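Local coordinates for protein alpha-fucosidase GH29 (Fusarium graminearum, PDB 4PSP) that probably hydrolyses alpha-linked L-fucose, notably alpha-1,6-linked core fucose, from the carbohydrate of glycoproteins as a family 29 glycoside hydrolase, at residues H63-G68 with K83-N88; L434-L439 with W464-D469. One frame throughout, in Å; residues are numbered along the deposited sequence.

How the interactions relate
From the N terminus, the chain first enters the closed eight-stranded parallel barrel, and interaction 1 comes early there: after strand 29-33, the end of helix 58-66 meets the turn joining strands 82-83 and 89-90, closing a short loop of 14 residues that holds helix 76-80. The chain then completes the barrel and passes into the large antiparallel sheet that precedes its last two sheets. Interaction 2 closes a loop of 24 residues there, tying the segment after edge strand 428-431 to the turn after strand 458-466. The two loops neither nest nor cross but follow in series. The centres of interactions 1 and 2 are about 68 Å apart, on opposite sides of the chain's centre.

Interaction 1 (H63-G68 with K83-N88); sequences HTETYG and KDKKGN
Lys85 and Thr66 share the one direct hydrogen bond of this contact, a backbone link from the turn Asp84-Gly87 to the C-terminal end of helix 58-66. Lys85 N donates to Thr66 O at 3.0 Å in a nearly straight N-H...O line of 169°. Thr66 O lies where a helix runs out of amide partners of its own, and the turn supplies one.

The close packing is around Asp84. Asp84 CB lies 3.4 Å from Thr66 O and meets the Tyr67 ring obliquely, 3.8 Å from CD1. With chi1 at 67°, CG stands between the backbone N and the carbonyl carbon, which brings the carboxylate back over its own type I turn. There Asp84 OD1 accepts from Asn88 N at 2.9 Å, from above the carboxylate plane, and from Lys86 N in a weak bond of Asx-turn type. Asp84 N donates to Asn88 O, closing this hairpin-like connection. The methyl CG2 of Thr66 sits over the centre of the Tyr67 ring, 3.6 Å above its plane.

The other side is loose and wet. Lys85 lays its chain along the last carbonyls of the helix, CD 3.5 Å from Glu65 O, while NZ reaches those carbonyls through water: one molecule joins it to Glu65 O and Glu65 OE1, and a second, held by Thr64 O, accepts only weakly from it. Glu65 OE1 and Lys85 NZ are 4.3 Å apart, beyond a salt bridge.

Gly68 leaves helical geometry with positive phi, and its amide and that of Tyr67 approach His63 O from opposite faces. On the protein side of this surface patch, Trp73 and, edge to face, Phe78 of helix 76-80 pack on Tyr67, and Val90 of strand 89-90 touches both Tyr67 and Asp84.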
# COMPACT_ATOMS: atom_id res chain seq x y z
N HIS A 63 -15.05 22.74 -18.32
CA HIS A 63 -14.48 22.40 -19.62
C HIS A 63 -15.10 23.26 -20.71
O HIS A 63 -14.40 23.75 -21.60
CB HIS A 63 -14.71 20.93 -19.97
CG HIS A 63 -13.90 20.48 -21.14
ND1 HIS A 63 -12.57 20.14 -21.02
CD2 HIS A 63 -14.20 20.38 -22.46
CE1 HIS A 63 -12.10 19.82 -22.21
NE2 HIS A 63 -13.06 19.97 -23.10
N THR A 64 -16.42 23.41 -20.64
CA THR A 64 -17.14 24.15 -21.65
C THR A 64 -16.76 25.62 -21.61
O THR A 64 -16.62 26.28 -22.65
CB THR A 64 -18.66 23.98 -21.47
OG1 THR A 64 -18.99 22.58 -21.57
CG2 THR A 64 -19.43 24.75 -22.53
N GLU A 65 -16.52 26.13 -20.40
CA GLU A 65 -16.15 27.53 -20.30
C GLU A 65 -14.71 27.82 -20.69
O GLU A 65 -14.40 28.92 -21.14
CB GLU A 65 -16.40 28.03 -18.88
CG GLU A 65 -17.88 28.00 -18.52
CD GLU A 65 -18.71 28.86 -19.47
OE1 GLU A 65 -18.51 30.09 -19.44
OE2 GLU A 65 -19.51 28.30 -20.25
N THR A 66 -13.84 26.83 -20.50
CA THR A 66 -12.41 27.02 -20.65
C THR A 66 -11.90 26.59 -22.04
O THR A 66 -11.06 27.28 -22.63
CB THR A 66 -11.66 26.21 -19.55
OG1 THR A 66 -12.14 26.60 -18.26
CG2 THR A 66 -10.17 26.43 -19.60
N TYR A 67 -12.42 25.48 -22.55
CA TYR A 67 -11.93 24.90 -23.79
C TYR A 67 -12.98 24.96 -24.90
O TYR A 67 -12.75 25.54 -25.97
CB TYR A 67 -11.48 23.46 -23.54
CG TYR A 67 -10.44 23.38 -22.45
CD1 TYR A 67 -9.14 23.86 -22.66
CD2 TYR A 67 -10.75 22.88 -21.18
CE1 TYR A 67 -8.18 23.82 -21.65
CE2 TYR A 67 -9.80 22.83 -20.17
CZ TYR A 67 -8.52 23.30 -20.41
OH TYR A 67 -7.57 23.27 -19.40
N GLY A 68 -14.13 24.35 -24.64
CA GLY A 68 -15.24 24.31 -25.56
C GLY A 68 -16.17 23.19 -25.14
O GLY A 68 -15.83 22.41 -24.25
N LYS A 83 -6.12 24.84 -29.27
CA LYS A 83 -6.29 26.13 -28.61
C LYS A 83 -7.52 26.13 -27.71
O LYS A 83 -8.55 25.54 -28.04
CB LYS A 83 -6.39 27.26 -29.64
CG LYS A 83 -5.10 27.52 -30.40
CD LYS A 83 -5.27 28.65 -31.42
CE LYS A 83 -3.97 28.89 -32.17
NZ LYS A 83 -4.08 30.00 -33.16
N ASP A 84 -7.40 26.81 -26.57
CA ASP A 84 -8.52 26.97 -25.65
C ASP A 84 -9.37 28.16 -26.11
O ASP A 84 -9.12 28.74 -27.16
CB ASP A 84 -8.05 27.11 -24.19
CG ASP A 84 -7.28 28.40 -23.90
OD1 ASP A 84 -7.33 29.37 -24.68
OD2 ASP A 84 -6.61 28.43 -22.84
N LYS A 85 -10.40 28.49 -25.33
CA LYS A 85 -11.39 29.47 -25.78
C LYS A 85 -10.77 30.87 -25.89
O LYS A 85 -11.22 31.70 -26.68
CB LYS A 85 -12.58 29.46 -24.83
CG LYS A 85 -13.90 29.91 -25.42
CD LYS A 85 -15.06 29.42 -24.56
CE LYS A 85 -16.17 30.44 -24.46
NZ LYS A 85 -17.23 29.98 -23.50
N LYS A 86 -9.72 31.12 -25.12
CA LYS A 86 -8.99 32.39 -25.17
C LYS A 86 -7.81 32.36 -26.14
O LYS A 86 -7.03 33.31 -26.19
CB LYS A 86 -8.52 32.77 -23.76
CG LYS A 86 -9.64 33.41 -22.92
CD LYS A 86 -9.39 33.27 -21.43
CE LYS A 86 -10.35 34.14 -20.61
NZ LYS A 86 -11.74 34.14 -21.14
N GLY A 87 -7.69 31.29 -26.92
CA GLY A 87 -6.70 31.21 -27.98
C GLY A 87 -5.31 30.72 -27.57
O GLY A 87 -4.38 30.78 -28.38
N ASN A 88 -5.17 30.25 -26.34
CA ASN A 88 -3.93 29.67 -25.85
C ASN A 88 -3.78 28.19 -26.25
O ASN A 88 -4.71 27.42 -26.07
CB ASN A 88 -3.85 29.76 -24.31
CG ASN A 88 -4.15 31.15 -23.78
OD1 ASN A 88 -5.10 31.35 -23.01
ND2 ASN A 88 -3.35 32.12 -24.19
O HOH W 1 -17.71 26.99 -24.89
O HOH W 2 -12.54 30.81 -21.35
O HOH W 3 -16.04 31.00 -21.37
O HOH W 4 -9.98 29.73 -21.99

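Interaction 2 (L434-L439 with W464-D469); sequences LGSNAL and WEQSKD
Gln466 reaches out to Leu434 where the turn between strands 458-466 and 471-474 packs on the loop that follows edge strand 428-431, in the large antiparallel beta sheet that precedes the last two sheets of the chain. The side chain leaves the strand with CG anti to the backbone N (chi1 -169°) and runs on extended. CB starts it toward the loop; Gln466 CG and CD each pass 3.7 Å from Leu434 O. OE1 turns to the side of Ser436 OG, but Ser436 is modelled in two conformers, so that approach is doubtful. At the tip, Gln466 NE2 donates a hydrogen bond to Leu434 O at 2.9 Å. That acceptor lies close to the amide plane of Gln466, although NE2 itself is tilted 33° from the carbonyl plane of Leu434. NE2 also bonds to Val440 O, so two carbonyls of the same loop fix the amide's rotation.

Beside it the backbones join directly. Gly435, which has no side chain, brings its CA to 3.5 Å from Ser467 O. Toward solvent, Asn437 OD1 rests 3.6 Å from Lys468 CE, where the two side chains pass at a slant, and a water accepts from Asn437 ND2 at 2.7 Å. At the start of the Ser436-Leu439 type I turn, successive amides grip successive carbonyls: Ser436 N donates to Ser467 O, and Asn437 N to Lys468 O at 2.9 Å, this second bond coming in on a lone pair, in the carbonyl plane.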
# COMPACT_ATOMS: atom_id res chain seq x y z
N LEU A 434 2.55 -5.25 27.81
CA LEU A 434 3.69 -5.83 28.53
C LEU A 434 3.51 -5.70 30.06
O LEU A 434 4.45 -5.96 30.82
CB LEU A 434 5.00 -5.17 28.07
CG LEU A 434 5.43 -5.46 26.61
CD1 LEU A 434 6.71 -4.69 26.29
CD2 LEU A 434 5.62 -6.94 26.35
N GLY A 435 2.31 -5.32 30.49
CA GLY A 435 1.99 -5.26 31.92
C GLY A 435 1.66 -6.64 32.48
O GLY A 435 1.70 -7.63 31.75
N SER A 436 1.34 -6.71 33.77
CA SER A 436 1.06 -7.99 34.41
C SER A 436 -0.29 -8.57 34.03
O SER A 436 -0.45 -9.79 34.01
CB SER A 436 1.16 -7.85 35.94
OG SER A 436 2.51 -7.63 36.33
N ASN A 437 -1.26 -7.71 33.74
CA ASN A 437 -2.58 -8.15 33.29
C ASN A 437 -2.43 -8.94 31.99
O ASN A 437 -3.20 -9.85 31.68
CB ASN A 437 -3.55 -6.99 33.08
CG ASN A 437 -4.10 -6.41 34.38
OD1 ASN A 437 -4.02 -7.03 35.44
ND2 ASN A 437 -4.67 -5.21 34.29
N ALA A 438 -1.42 -8.54 31.21
CA ALA A 438 -1.10 -9.21 29.96
C ALA A 438 -0.37 -10.53 30.17
O ALA A 438 0.00 -11.19 29.20
CB ALA A 438 -0.27 -8.28 29.07
N LEU A 439 -0.17 -10.93 31.43
CA LEU A 439 0.45 -12.22 31.76
C LEU A 439 1.84 -12.34 31.16
O LEU A 439 2.25 -13.42 30.73
CB LEU A 439 -0.43 -13.39 31.30
CG LEU A 439 -1.91 -13.37 31.70
CD1 LEU A 439 -2.60 -14.65 31.21
CD2 LEU A 439 -2.08 -13.23 33.19
N TRP A 464 12.26 1.48 34.85
CA TRP A 464 10.94 0.99 34.45
C TRP A 464 10.38 0.07 35.52
O TRP A 464 11.13 -0.57 36.26
CB TRP A 464 10.99 0.27 33.09
CG TRP A 464 12.03 -0.82 32.96
CD1 TRP A 464 13.30 -0.70 32.44
CD2 TRP A 464 11.87 -2.20 33.30
NE1 TRP A 464 13.94 -1.92 32.47
CE2 TRP A 464 13.08 -2.86 32.99
CE3 TRP A 464 10.83 -2.95 33.86
CZ2 TRP A 464 13.27 -4.22 33.21
CZ3 TRP A 464 11.02 -4.30 34.07
CH2 TRP A 464 12.24 -4.92 33.75
N GLU A 465 9.05 0.03 35.62
CA GLU A 465 8.35 -0.87 36.53
C GLU A 465 7.19 -1.49 35.79
O GLU A 465 6.58 -0.83 34.96
CB GLU A 465 7.83 -0.15 37.77
CG GLU A 465 8.88 0.53 38.61
CD GLU A 465 9.79 -0.44 39.34
OE1 GLU A 465 9.46 -1.65 39.47
OE2 GLU A 465 10.86 0.03 39.77
N GLN A 466 6.88 -2.74 36.12
CA GLN A 466 5.73 -3.43 35.56
C GLN A 466 4.56 -3.38 36.51
O GLN A 466 4.58 -4.04 37.55
CB GLN A 466 6.07 -4.88 35.25
CG GLN A 466 5.01 -5.57 34.43
CD GLN A 466 5.19 -7.06 34.31
OE1 GLN A 466 5.61 -7.73 35.25
NE2 GLN A 466 4.84 -7.59 33.14
N SER A 467 3.52 -2.62 36.16
CA SER A 467 2.27 -2.64 36.91
C SER A 467 1.29 -3.62 36.32
O SER A 467 1.55 -4.21 35.26
CB SER A 467 1.64 -1.26 36.94
OG SER A 467 1.29 -0.76 35.65
N LYS A 468 0.14 -3.78 36.98
CA LYS A 468 -0.97 -4.53 36.41
C LYS A 468 -1.30 -4.02 35.01
O LYS A 468 -1.42 -4.81 34.07
CB LYS A 468 -2.21 -4.43 37.31
CG LYS A 468 -2.13 -5.29 38.53
CD LYS A 468 -3.39 -5.16 39.40
CE LYS A 468 -4.63 -5.70 38.72
NZ LYS A 468 -5.84 -5.57 39.62
N ASP A 469 -1.43 -2.71 34.88
CA ASP A 469 -1.94 -2.12 33.65
C ASP A 469 -0.90 -2.09 32.54
O ASP A 469 -1.26 -2.18 31.36
CB ASP A 469 -2.44 -0.69 33.92
CG ASP A 469 -3.70 -0.65 34.78
OD1 ASP A 469 -4.59 -1.52 34.62
OD2 ASP A 469 -3.80 0.27 35.62
O HOH W 5 2.54 -5.92 38.22
O HOH W 6 -5.37 -3.54 32.09
O HOH W 7 -5.78 -3.34 35.92
O HOH W 8 -1.15 -5.37 31.28